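Side-chain contacts in methyltransferase (Streptomyces regensis, PDB 5N5D), which probably transfers a methyl group from S-adenosylmethionine to a hydroxyl group during biosynthesis of the pyrrolobenzodiazepine tomaymycin: residues A[16-21]-A[46-51]; A[55-60]-A[80-85]; A[104-109]-A[115-120]. All coordinates share one frame; numbering follows the deposited sequence.

Interactions 1 and 2 both use helix 47-60: its first turn meets helix 6-21 in interaction 1, and its last turns meet the loop after helix 74-80 in interaction 2, the two centres about 17 Å apart. Both touch the second subunit. Interaction 3 lies elsewhere, packing helix 96-108 on edge strand 115-119 inside one beta-alpha-beta unit, with no other protein chain against it. All three are partly buried, none core. Their chemistry differs accordingly: interaction 1 mixes a hydroxyl packed on carbons with one weak lysine-carbonyl bond, interaction 2 pairs small apolar groups, and interaction 3 is aliphatic with one amide beside it. Arg81 NH2 to Ala109 O, 3.1 Å, probably hydrogen-bonds interactions 2 and 3.

Interaction 1. Residues A[16-21]-A[46-51]; sequences YFSSLL and SAPQGK
Ser18 of helix 6-21 meets Pro48 in the first turn of helix 47-60, and Lys51 NZ reaches Leu21 O further along. The short axes come no nearer than 10.4 Å and cross at 51°; at this separation Ser18 and Lys51 make the links, with 141 Å² buried in all. The CB of Ser18 points toward helix 47-60, and OG makes van der Waals contact with Pro48, 3.5 Å from CG and 3.6 Å from CD; Ala47 CB lies beside it, 3.7 Å from the same OG. That oxygen also hydrogen-bonds a bound butanediol, probably from the crystallisation liquor. Lys51 starts with CG anti to the backbone N (chi1 -176°), then bends at chi2 and again at chi4. The folded chain brings NZ to Leu21 O at 2.9 Å, a weak bond to a carbonyl at the end of helix 6-21. At the start of helix 47-60, Ser46 and Gln49 form a capping box. The ammonium of Lys51 bonds Ala205 O and Thr204 OG1 of the second subunit and only weakly Leu21 O, consistent with the lysine serving the dimer interface more than this helix pair.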
ATOM      1  N   TYR A  16      -0.716 -18.628   0.278  1.00 16.28           N
ATOM      2  CA  TYR A  16      -1.441 -18.739   1.539  1.00 15.67           C
ATOM      3  C   TYR A  16      -2.324 -17.518   1.776  1.00 15.77           C
ATOM      4  O   TYR A  16      -3.529 -17.643   2.015  1.00 15.80           O
ATOM      5  CB  TYR A  16      -0.461 -18.924   2.702  1.00 15.36           C
ATOM      6  CG  TYR A  16      -1.143 -18.722   4.035  1.00 15.09           C
ATOM      7  CD1 TYR A  16      -1.934 -19.718   4.593  1.00 14.37           C
ATOM      8  CD2 TYR A  16      -1.019 -17.528   4.718  1.00 16.03           C
ATOM      9  CE1 TYR A  16      -2.579 -19.519   5.797  1.00 14.52           C
ATOM     10  CE2 TYR A  16      -1.657 -17.319   5.922  1.00 16.37           C
ATOM     11  CZ  TYR A  16      -2.439 -18.313   6.456  1.00 14.31           C
ATOM     12  OH  TYR A  16      -3.062 -18.062   7.656  1.00 16.38           O
ATOM     13  N   PHE A  17      -1.740 -16.321   1.733  1.00 13.95           N
ATOM     14  CA  PHE A  17      -2.534 -15.112   1.936  1.00 14.89           C
ATOM     15  C   PHE A  17      -3.628 -15.001   0.886  1.00 14.69           C
ATOM     16  O   PHE A  17      -4.787 -14.707   1.202  1.00 17.29           O
ATOM     17  CB  PHE A  17      -1.641 -13.871   1.883  1.00 16.72           C
ATOM     18  CG  PHE A  17      -0.748 -13.680   3.079  1.00 19.86           C
ATOM     19  CD1 PHE A  17      -1.176 -13.965   4.358  1.00 20.01           C
ATOM     20  CD2 PHE A  17       0.526 -13.160   2.906  1.00 24.31           C
ATOM     21  CE1 PHE A  17      -0.339 -13.763   5.449  1.00 23.56           C
ATOM     22  CE2 PHE A  17       1.361 -12.961   3.983  1.00 26.45           C
ATOM     23  CZ  PHE A  17       0.930 -13.267   5.255  1.00 25.09           C
ATOM     24  N   SER A  18      -3.269 -15.234  -0.377  1.00 18.22           N
ATOM     25  CA  SER A  18      -4.230 -15.167  -1.475  1.00 22.44           C
ATOM     26  C   SER A  18      -5.404 -16.112  -1.251  1.00 20.50           C
ATOM     27  O   SER A  18      -6.563 -15.748  -1.495  1.00 20.31           O
ATOM     28  CB  SER A  18      -3.532 -15.512  -2.791  1.00 30.24           C
ATOM     29  OG  SER A  18      -3.502 -14.404  -3.660  1.00 34.88           O
ATOM     30  N   SER A  19      -5.121 -17.342  -0.812  1.00 18.10           N
ATOM     31  CA  SER A  19      -6.172 -18.337  -0.641  1.00 18.91           C
ATOM     32  C   SER A  19      -7.254 -17.854   0.310  1.00 18.77           C
ATOM     33  O   SER A  19      -8.427 -18.215   0.151  1.00 19.41           O
ATOM     34  CB  SER A  19      -5.579 -19.660  -0.136  1.00 18.48           C
ATOM     35  OG  SER A  19      -5.253 -19.623   1.248  1.00 18.64           O
ATOM     36  N   LEU A  20      -6.889 -17.043   1.298  1.00 14.72           N
ATOM     37  CA  LEU A  20      -7.842 -16.568   2.284  1.00 12.35           C
ATOM     38  C   LEU A  20      -8.419 -15.206   1.945  1.00 13.20           C
ATOM     39  O   LEU A  20      -9.560 -14.919   2.329  1.00 16.41           O
ATOM     40  CB  LEU A  20      -7.182 -16.513   3.667  1.00 13.77           C
ATOM     41  CG  LEU A  20      -6.800 -17.901   4.218  1.00 12.56           C
ATOM     42  CD1 LEU A  20      -5.912 -17.814   5.444  1.00 15.46           C
ATOM     43  CD2 LEU A  20      -8.062 -18.678   4.572  1.00 15.17           C
ATOM     44  N   LEU A  21      -7.677 -14.359   1.221  1.00 13.22           N
ATOM     45  CA  LEU A  21      -8.085 -12.967   1.070  1.00 12.52           C
ATOM     46  C   LEU A  21      -8.539 -12.566  -0.328  1.00 13.84           C
ATOM     47  O   LEU A  21      -9.284 -11.588  -0.446  1.00 16.18           O
ATOM     48  CB  LEU A  21      -6.942 -12.028   1.476  1.00 13.54           C
ATOM     49  CG  LEU A  21      -6.430 -12.151   2.910  1.00 15.51           C
ATOM     50  CD1 LEU A  21      -5.417 -11.038   3.187  1.00 17.24           C
ATOM     51  CD2 LEU A  21      -7.534 -12.127   3.938  1.00 17.08           C
ATOM     52  N   SER A  46       0.262  -9.507  -9.546  1.00 16.06           N
ATOM     53  CA  SER A  46      -0.225 -10.679  -8.842  1.00 16.18           C
ATOM     54  C   SER A  46      -1.626 -10.420  -8.297  1.00 14.45           C
ATOM     55  O   SER A  46      -2.115  -9.290  -8.262  1.00 14.61           O
ATOM     56  CB  SER A  46       0.704 -11.022  -7.686  1.00 17.58           C
ATOM     57  OG  SER A  46       0.606 -10.020  -6.688  1.00 15.55           O
ATOM     58  N   ALA A  47      -2.271 -11.484  -7.823  1.00 16.35           N
ATOM     59  CA  ALA A  47      -3.588 -11.301  -7.221  1.00 16.16           C
ATOM     60  C   ALA A  47      -3.533 -10.377  -6.010  1.00 15.05           C
ATOM     61  O   ALA A  47      -4.352  -9.442  -5.940  1.00 15.55           O
ATOM     62  CB  ALA A  47      -4.196 -12.665  -6.879  1.00 16.82           C
ATOM     63  N   PRO A  48      -2.620 -10.554  -5.049  1.00 16.61           N
ATOM     64  CA  PRO A  48      -2.582  -9.616  -3.913  1.00 16.83           C
ATOM     65  C   PRO A  48      -2.302  -8.186  -4.339  1.00 14.03           C
ATOM     66  O   PRO A  48      -2.847  -7.243  -3.747  1.00 14.48           O
ATOM     67  CB  PRO A  48      -1.457 -10.177  -3.030  1.00 18.13           C
ATOM     68  CG  PRO A  48      -1.326 -11.618  -3.425  1.00 19.80           C
ATOM     69  CD  PRO A  48      -1.637 -11.642  -4.892  1.00 18.00           C
ATOM     70  N   GLN A  49      -1.469  -8.004  -5.369  1.00 13.26           N
ATOM     71  CA  GLN A  49      -1.147  -6.668  -5.872  1.00 14.03           C
ATOM     72  C   GLN A  49      -2.331  -6.028  -6.586  1.00 13.92           C
ATOM     73  O   GLN A  49      -2.587  -4.825  -6.428  1.00 13.25           O
ATOM     74  CB  GLN A  49       0.037  -6.749  -6.832  1.00 14.46           C
ATOM     75  CG  GLN A  49       1.365  -7.056  -6.193  1.00 17.16           C
ATOM     76  CD  GLN A  49       2.451  -7.353  -7.226  1.00 18.21           C
ATOM     77  OE1 GLN A  49       2.174  -7.490  -8.425  1.00 19.27           O
ATOM     78  NE2 GLN A  49       3.685  -7.458  -6.763  1.00 19.78           N
ATOM     79  N   GLY A  50      -3.025  -6.797  -7.427  1.00 14.17           N
ATOM     80  CA  GLY A  50      -4.226  -6.282  -8.049  1.00 14.70           C
ATOM     81  C   GLY A  50      -5.274  -5.913  -7.021  1.00 12.58           C
ATOM     82  O   GLY A  50      -5.926  -4.875  -7.132  1.00 13.61           O
ATOM     83  N   LYS A  51      -5.430  -6.745  -5.987  1.00 13.50           N
ATOM     84  CA  LYS A  51      -6.363  -6.422  -4.912  1.00 13.21           C
ATOM     85  C   LYS A  51      -5.949  -5.136  -4.205  1.00 13.55           C
ATOM     86  O   LYS A  51      -6.798  -4.312  -3.846  1.00 13.95           O
ATOM     87  CB  LYS A  51      -6.442  -7.590  -3.923  1.00 16.09           C
ATOM     88  CG  LYS A  51      -7.457  -7.418  -2.788  1.00 19.66           C
ATOM     89  CD  LYS A  51      -8.859  -7.780  -3.217  1.00 21.76           C
ATOM     90  CE  LYS A  51      -9.877  -7.642  -2.074  1.00 17.83           C
ATOM     91  NZ  LYS A  51      -9.993  -8.843  -1.185  1.00 17.09           N
TER

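Interaction 2. Residues A[55-60]-A[80-85]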
ATOM      1  N   LEU A  55      -8.183  -1.816  -3.730  1.00 12.63           N
ATOM      2  CA  LEU A  55      -8.487  -1.217  -2.435  1.00 13.15           C
ATOM      3  C   LEU A  55      -8.037   0.238  -2.368  1.00 12.80           C
ATOM      4  O   LEU A  55      -8.727   1.075  -1.774  1.00 14.34           O
ATOM      5  CB  LEU A  55      -7.840  -2.035  -1.319  1.00 15.09           C
ATOM      6  CG  LEU A  55      -8.384  -3.458  -1.157  1.00 15.80           C
ATOM      7  CD1 LEU A  55      -7.617  -4.196  -0.086  1.00 16.80           C
ATOM      8  CD2 LEU A  55      -9.883  -3.444  -0.820  1.00 19.49           C
ATOM      9  N   LEU A  56      -6.885   0.561  -2.958  1.00 13.01           N
ATOM     10  CA  LEU A  56      -6.456   1.956  -3.009  1.00 13.61           C
ATOM     11  C   LEU A  56      -7.466   2.817  -3.753  1.00 13.62           C
ATOM     12  O   LEU A  56      -7.792   3.923  -3.311  1.00 14.33           O
ATOM     13  CB  LEU A  56      -5.082   2.060  -3.666  1.00 11.94           C
ATOM     14  CG  LEU A  56      -3.921   1.471  -2.865  1.00 14.66           C
ATOM     15  CD1 LEU A  56      -2.670   1.395  -3.729  1.00 16.30           C
ATOM     16  CD2 LEU A  56      -3.646   2.271  -1.594  1.00 15.75           C
ATOM     17  N   ALA A  57      -7.969   2.331  -4.891  1.00 14.20           N
ATOM     18  CA  ALA A  57      -8.979   3.085  -5.628  1.00 15.18           C
ATOM     19  C   ALA A  57     -10.235   3.287  -4.791  1.00 16.28           C
ATOM     20  O   ALA A  57     -10.829   4.373  -4.793  1.00 16.84           O
ATOM     21  CB  ALA A  57      -9.313   2.364  -6.934  1.00 14.09           C
ATOM     22  N   ARG A  58     -10.669   2.247  -4.079  1.00 15.10           N
ATOM     23  CA  ARG A  58     -11.883   2.369  -3.278  1.00 14.69           C
ATOM     24  C   ARG A  58     -11.671   3.293  -2.083  1.00 15.44           C
ATOM     25  O   ARG A  58     -12.556   4.083  -1.730  1.00 17.64           O
ATOM     26  CB  ARG A  58     -12.343   0.986  -2.829  1.00 16.11           C
ATOM     27  CG  ARG A  58     -12.843   0.129  -3.986  1.00 18.34           C
ATOM     28  CD  ARG A  58     -13.209  -1.262  -3.560  1.00 19.68           C
ATOM     29  NE  ARG A  58     -14.381  -1.296  -2.696  1.00 20.53           N
ATOM     30  CZ  ARG A  58     -14.973  -2.415  -2.304  1.00 21.86           C
ATOM     31  NH1 ARG A  58     -14.505  -3.593  -2.703  1.00 22.68           N
ATOM     32  NH2 ARG A  58     -16.028  -2.356  -1.518  1.00 23.90           N
ATOM     33  N   LEU A  59     -10.490   3.232  -1.464  1.00 16.04           N
ATOM     34  CA  LEU A  59     -10.196   4.129  -0.352  1.00 16.95           C
ATOM     35  C   LEU A  59     -10.202   5.582  -0.804  1.00 16.28           C
ATOM     36  O   LEU A  59     -10.640   6.470  -0.065  1.00 19.17           O
ATOM     37  CB  LEU A  59      -8.844   3.766   0.262  1.00 19.89           C
ATOM     38  CG  LEU A  59      -8.840   2.497   1.108  1.00 25.08           C
ATOM     39  CD1 LEU A  59      -7.405   2.086   1.383  1.00 25.50           C
ATOM     40  CD2 LEU A  59      -9.596   2.726   2.406  1.00 28.70           C
ATOM     41  N   ARG A  60      -9.692   5.841  -2.005  1.00 14.49           N
ATOM     42  CA  ARG A  60      -9.722   7.171  -2.601  1.00 18.32           C
ATOM     43  C   ARG A  60     -11.112   7.560  -3.090  1.00 16.95           C
ATOM     44  O   ARG A  60     -11.339   8.737  -3.393  1.00 17.33           O
ATOM     45  CB  ARG A  60      -8.719   7.212  -3.759  1.00 18.96           C
ATOM     46  CG  ARG A  60      -8.617   8.533  -4.529  1.00 20.68           C
ATOM     47  CD  ARG A  60      -8.050   9.655  -3.677  1.00 21.47           C
ATOM     48  NE  ARG A  60      -9.059  10.261  -2.810  1.00 23.04           N
ATOM     49  CZ  ARG A  60      -8.829  11.266  -1.970  1.00 22.91           C
ATOM     50  NH1 ARG A  60      -7.617  11.807  -1.868  1.00 24.37           N
ATOM     51  NH2 ARG A  60      -9.821  11.739  -1.226  1.00 24.47           N
ATOM     52  N   ALA A  80     -11.310  -1.390 -12.528  1.00 13.58           N
ATOM     53  CA  ALA A  80     -12.673  -1.073 -12.937  1.00 14.15           C
ATOM     54  C   ALA A  80     -13.681  -1.509 -11.886  1.00 14.97           C
ATOM     55  O   ALA A  80     -14.711  -0.853 -11.706  1.00 15.46           O
ATOM     56  CB  ALA A  80     -12.990  -1.728 -14.282  1.00 15.56           C
ATOM     57  N   ARG A  81     -13.401  -2.602 -11.171  1.00 14.46           N
ATOM     58  CA  ARG A  81     -14.342  -3.071 -10.162  1.00 15.14           C
ATOM     59  C   ARG A  81     -14.350  -2.211  -8.904  1.00 14.12           C
ATOM     60  O   ARG A  81     -15.233  -2.396  -8.056  1.00 16.95           O
ATOM     61  CB  ARG A  81     -14.037  -4.528  -9.818  1.00 15.61           C
ATOM     62  CG  ARG A  81     -14.546  -5.475 -10.887  1.00 15.45           C
ATOM     63  CD  ARG A  81     -14.275  -6.934 -10.575  1.00 15.75           C
ATOM     64  NE  ARG A  81     -15.034  -7.785 -11.485  1.00 17.59           N
ATOM     65  CZ  ARG A  81     -14.823  -9.084 -11.662  1.00 17.29           C
ATOM     66  NH1 ARG A  81     -13.862  -9.702 -10.990  1.00 17.95           N
ATOM     67  NH2 ARG A  81     -15.566  -9.763 -12.525  1.00 19.23           N
ATOM     68  N   ALA A  82     -13.411  -1.279  -8.767  1.00 14.36           N
ATOM     69  CA  ALA A  82     -13.450  -0.301  -7.690  1.00 13.21           C
ATOM     70  C   ALA A  82     -14.374   0.869  -8.005  1.00 12.67           C
ATOM     71  O   ALA A  82     -14.675   1.658  -7.105  1.00 16.04           O
ATOM     72  CB  ALA A  82     -12.045   0.230  -7.413  1.00 14.09           C
ATOM     73  N   LEU A  83     -14.827   0.993  -9.253  1.00 14.23           N
ATOM     74  CA  LEU A  83     -15.505   2.197  -9.697  1.00 14.87           C
ATOM     75  C   LEU A  83     -16.983   2.197  -9.316  1.00 13.78           C
ATOM     76  O   LEU A  83     -17.627   1.147  -9.287  1.00 16.56           O
ATOM     77  CB  LEU A  83     -15.409   2.338 -11.208  1.00 16.20           C
ATOM     78  CG  LEU A  83     -14.032   2.617 -11.801  1.00 16.25           C
ATOM     79  CD1 LEU A  83     -14.064   2.422 -13.311  1.00 19.46           C
ATOM     80  CD2 LEU A  83     -13.596   4.028 -11.452  1.00 16.83           C
ATOM     81  N   PRO A  84     -17.549   3.377  -9.083  1.00 15.97           N
ATOM     82  CA  PRO A  84     -18.999   3.500  -8.968  1.00 17.47           C
ATOM     83  C   PRO A  84     -19.649   3.386 -10.333  1.00 15.85           C
ATOM     84  O   PRO A  84     -18.963   3.453 -11.363  1.00 16.14           O
ATOM     85  CB  PRO A  84     -19.178   4.907  -8.386  1.00 20.70           C
ATOM     86  CG  PRO A  84     -18.035   5.655  -8.965  1.00 20.06           C
ATOM     87  CD  PRO A  84     -16.882   4.684  -8.960  1.00 17.01           C
ATOM     88  N   PRO A  85     -20.973   3.248 -10.390  1.00 16.75           N
ATOM     89  CA  PRO A  85     -21.626   3.057 -11.694  1.00 17.36           C
ATOM     90  C   PRO A  85     -21.434   4.205 -12.668  1.00 19.36           C
ATOM     91  O   PRO A  85     -21.605   3.994 -13.873  1.00 21.89           O
ATOM     92  CB  PRO A  85     -23.102   2.889 -11.321  1.00 20.59           C
ATOM     93  CG  PRO A  85     -23.081   2.410  -9.921  1.00 20.87           C
ATOM     94  CD  PRO A  85     -21.917   3.078  -9.272  1.00 19.04           C
TER
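Ala82 CB meets Ala57 and Arg58 together, and this methyl makes every close contact between the segments. It points from the loop toward helix 47-60 and sits 3.5 Å from Ala57 CB, tighter than usual van der Waals contact between carbons. The CA atoms of Arg58 and Ala82 are 5.4 Å apart, a close approach consistent with the small side chain of Ala82 and with an Arg58 CB that points neither toward the loop nor away from it, so that CG passes alongside.

The aliphatic stem of Arg58 adds the second apolar touch. Its CG, anti to the carbonyl carbon (chi1 -68°), lies 3.5 Å from Ala82 CB and 3.8 Å from Ala82 CA, so Ala82 CB is touched by successive residues, Ala57 and Arg58. Beyond CG the chain bends at chi3.

A backbone hydrogen bond shapes the loop. A type I turn runs from Ala80 to Leu83, and Leu83 N donates to Ala80 O at 3.1 Å, presenting Ala82 at its third position.

Around the pair, Ala57 also touches Ile65 of strand 64-68, and Arg58 packs on Thr225 of the second subunit. In this Rossmann-like fold the contact joins a helix at the dimer interface to the loop leading into strand 88-93. Its chemistry implies close fit without polar pairing: methyl and methylene groups meet, while Arg58 NH1 hydrogen-bonds His54 NE2 of the same helix.

Interaction 3. Residues A[104-109]-A[115-120]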
ATOM      1  N   SER A 104     -12.023  -8.709 -24.181  1.00 19.93           N
ATOM      2  CA  SER A 104     -12.821  -9.902 -23.918  1.00 18.17           C
ATOM      3  C   SER A 104     -12.924 -10.183 -22.423  1.00 18.20           C
ATOM      4  O   SER A 104     -13.992 -10.569 -21.930  1.00 19.50           O
ATOM      5  CB  SER A 104     -12.217 -11.097 -24.648  1.00 19.69           C
ATOM      6  OG  SER A 104     -12.266 -10.917 -26.056  1.00 21.86           O
ATOM      7  N   ARG A 105     -11.821 -10.009 -21.689  1.00 17.10           N
ATOM      8  CA  ARG A 105     -11.843 -10.209 -20.243  1.00 16.20           C
ATOM      9  C   ARG A 105     -12.740  -9.187 -19.556  1.00 17.31           C
ATOM     10  O   ARG A 105     -13.488  -9.525 -18.631  1.00 18.00           O
ATOM     11  CB  ARG A 105     -10.428 -10.114 -19.669  1.00 16.85           C
ATOM     12  CG  ARG A 105      -9.390 -11.030 -20.299  1.00 17.21           C
ATOM     13  CD  ARG A 105      -9.670 -12.492 -20.032  1.00 19.35           C
ATOM     14  NE  ARG A 105     -10.651 -13.066 -20.949  1.00 19.14           N
ATOM     15  CZ  ARG A 105     -10.387 -13.435 -22.200  1.00 22.61           C
ATOM     16  NH1 ARG A 105      -9.170 -13.274 -22.705  1.00 25.06           N
ATOM     17  NH2 ARG A 105     -11.344 -13.964 -22.951  1.00 23.51           N
ATOM     18  N   LEU A 106     -12.651  -7.922 -19.966  1.00 16.88           N
ATOM     19  CA  LEU A 106     -13.459  -6.891 -19.324  1.00 17.77           C
ATOM     20  C   LEU A 106     -14.945  -7.126 -19.554  1.00 17.52           C
ATOM     21  O   LEU A 106     -15.767  -6.846 -18.670  1.00 18.13           O
ATOM     22  CB  LEU A 106     -13.032  -5.516 -19.830  1.00 18.73           C
ATOM     23  CG  LEU A 106     -11.611  -5.136 -19.405  1.00 20.21           C
ATOM     24  CD1 LEU A 106     -11.083  -4.013 -20.283  1.00 21.37           C
ATOM     25  CD2 LEU A 106     -11.558  -4.746 -17.931  1.00 19.18           C
ATOM     26  N   ALA A 107     -15.312  -7.641 -20.728  1.00 18.28           N
ATOM     27  CA  ALA A 107     -16.700  -8.008 -20.978  1.00 19.10           C
ATOM     28  C   ALA A 107     -17.127  -9.160 -20.077  1.00 20.50           C
ATOM     29  O   ALA A 107     -18.194  -9.109 -19.449  1.00 20.78           O
ATOM     30  CB  ALA A 107     -16.876  -8.373 -22.450  1.00 21.13           C
ATOM     31  N   GLU A 108     -16.301 -10.209 -19.996  1.00 20.94           N
ATOM     32  CA  GLU A 108     -16.588 -11.326 -19.099  1.00 21.74           C
ATOM     33  C   GLU A 108     -16.735 -10.847 -17.661  1.00 19.56           C
ATOM     34  O   GLU A 108     -17.560 -11.369 -16.900  1.00 21.55           O
ATOM     35  CB  GLU A 108     -15.475 -12.375 -19.189  1.00 23.46           C
ATOM     36  CG  GLU A 108     -15.392 -13.109 -20.526  1.00 24.62           C
ATOM     37  CD  GLU A 108     -14.057 -13.817 -20.739  1.00 23.99           C
ATOM     38  OE1 GLU A 108     -13.145 -13.673 -19.893  1.00 20.57           O
ATOM     39  OE2 GLU A 108     -13.918 -14.523 -21.763  1.00 25.05           O
ATOM     40  N   ALA A 109     -15.937  -9.853 -17.273  1.00 18.29           N
ATOM     41  CA  ALA A 109     -15.940  -9.345 -15.908  1.00 16.67           C
ATOM     42  C   ALA A 109     -17.156  -8.489 -15.591  1.00 17.81           C
ATOM     43  O   ALA A 109     -17.373  -8.178 -14.416  1.00 19.71           O
ATOM     44  CB  ALA A 109     -14.676  -8.528 -15.663  1.00 15.93           C
ATOM     45  N   VAL A 115     -15.212   1.028 -19.021  1.00 18.59           N
ATOM     46  CA  VAL A 115     -13.839   1.071 -19.508  1.00 17.42           C
ATOM     47  C   VAL A 115     -13.804   1.709 -20.888  1.00 17.46           C
ATOM     48  O   VAL A 115     -14.617   1.386 -21.760  1.00 20.26           O
ATOM     49  CB  VAL A 115     -13.200  -0.328 -19.539  1.00 18.38           C
ATOM     50  CG1 VAL A 115     -11.743  -0.234 -19.981  1.00 21.48           C
ATOM     51  CG2 VAL A 115     -13.282  -0.973 -18.170  1.00 15.60           C
ATOM     52  N   GLU A 116     -12.848   2.613 -21.073  1.00 15.61           N
ATOM     53  CA  GLU A 116     -12.547   3.237 -22.353  1.00 17.78           C
ATOM     54  C   GLU A 116     -11.127   2.826 -22.718  1.00 17.49           C
ATOM     55  O   GLU A 116     -10.161   3.309 -22.114  1.00 17.15           O
ATOM     56  CB  GLU A 116     -12.690   4.753 -22.249  1.00 19.40           C
ATOM     57  CG  GLU A 116     -12.245   5.534 -23.461  1.00 24.01           C
ATOM     58  CD  GLU A 116     -12.294   7.022 -23.203  1.00 28.25           C
ATOM     59  OE1 GLU A 116     -13.331   7.492 -22.691  1.00 30.26           O
ATOM     60  OE2 GLU A 116     -11.291   7.708 -23.482  1.00 28.74           O
ATOM     61  N   GLN A 117     -10.999   1.923 -23.685  1.00 18.07           N
ATOM     62  CA  GLN A 117      -9.697   1.431 -24.106  1.00 16.88           C
ATOM     63  C   GLN A 117      -9.151   2.255 -25.265  1.00 17.94           C
ATOM     64  O   GLN A 117      -9.894   2.665 -26.162  1.00 20.22           O
ATOM     65  CB  GLN A 117      -9.780  -0.033 -24.533  1.00 16.64           C
ATOM     66  CG  GLN A 117     -10.074  -0.994 -23.405  1.00 17.37           C
ATOM     67  CD  GLN A 117      -9.934  -2.433 -23.847  1.00 19.79           C
ATOM     68  OE1 GLN A 117     -10.921  -3.162 -23.948  1.00 21.59           O
ATOM     69  NE2 GLN A 117      -8.705  -2.848 -24.124  1.00 18.82           N
ATOM     70  N   HIS A 118      -7.834   2.461 -25.250  1.00 17.83           N
ATOM     71  CA  HIS A 118      -7.108   3.113 -26.330  1.00 18.37           C
ATOM     72  C   HIS A 118      -5.964   2.214 -26.760  1.00 19.66           C
ATOM     73  O   HIS A 118      -5.311   1.584 -25.922  1.00 19.48           O
ATOM     74  CB  HIS A 118      -6.561   4.478 -25.898  1.00 20.06           C
ATOM     75  CG  HIS A 118      -7.627   5.478 -25.579  1.00 21.84           C
ATOM     76  ND1 HIS A 118      -8.003   6.471 -26.458  1.00 24.57           N
ATOM     77  CD2 HIS A 118      -8.407   5.629 -24.483  1.00 22.61           C
ATOM     78  CE1 HIS A 118      -8.967   7.194 -25.913  1.00 25.14           C
ATOM     79  NE2 HIS A 118      -9.229   6.704 -24.714  1.00 22.76           N
ATOM     80  N   VAL A 119      -5.729   2.153 -28.066  1.00 19.31           N
ATOM     81  CA  VAL A 119      -4.643   1.364 -28.638  1.00 20.40           C
ATOM     82  C   VAL A 119      -3.655   2.328 -29.282  1.00 21.83           C
ATOM     83  O   VAL A 119      -4.014   3.074 -30.203  1.00 24.38           O
ATOM     84  CB  VAL A 119      -5.164   0.337 -29.658  1.00 23.82           C
ATOM     85  CG1 VAL A 119      -4.010  -0.371 -30.355  1.00 25.10           C
ATOM     86  CG2 VAL A 119      -6.054  -0.677 -28.965  1.00 25.34           C
ATOM     87  N   GLY A 120      -2.419   2.303 -28.813  1.00 22.77           N
ATOM     88  CA  GLY A 120      -1.368   3.111 -29.402  1.00 23.48           C
ATOM     89  C   GLY A 120      -0.297   3.434 -28.378  1.00 21.82           C
ATOM     90  O   GLY A 120      -0.321   2.966 -27.242  1.00 21.64           O
TER
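Leu106 of helix 96-108 faces Val115 of strand 115-119 with their CA atoms 8.0 Å apart, a spacing across which side chains alone make the contact. In Leu106, CG stands anti to the carbonyl carbon, and chi1 -66° and chi2 162° together place CD1 and CD2 near Val115. CD1 touches Val115 CG1 at 3.8 Å, whereas Leu106 CD2 and Val115 CG2 form a looser pair at 4.2 Å; the two branches of each residue thus meet in pairs while the side chains cross at about a right angle. Helix and strand are consecutive parts of the beta-alpha-beta unit 88-93, 96-108, 115-119 of the Rossmann-like fold, and Leu106 also packs on Ser76 and Ile77 of helix 74-80. From the opposite direction comes Gln117, extended beyond CG, whose OE1 rests 3.8 Å from Leu106 CD1, with Gln117 CD 4.1 Å from the same methyl. Gln117 NE2 donates to Ala99 O of helix 96-108, which leaves OE1 the end facing Leu106. Nearby, Arg105 and Glu108 form a salt bridge within the helix. Just past the strand, Gly120 touches S-adenosylmethionine.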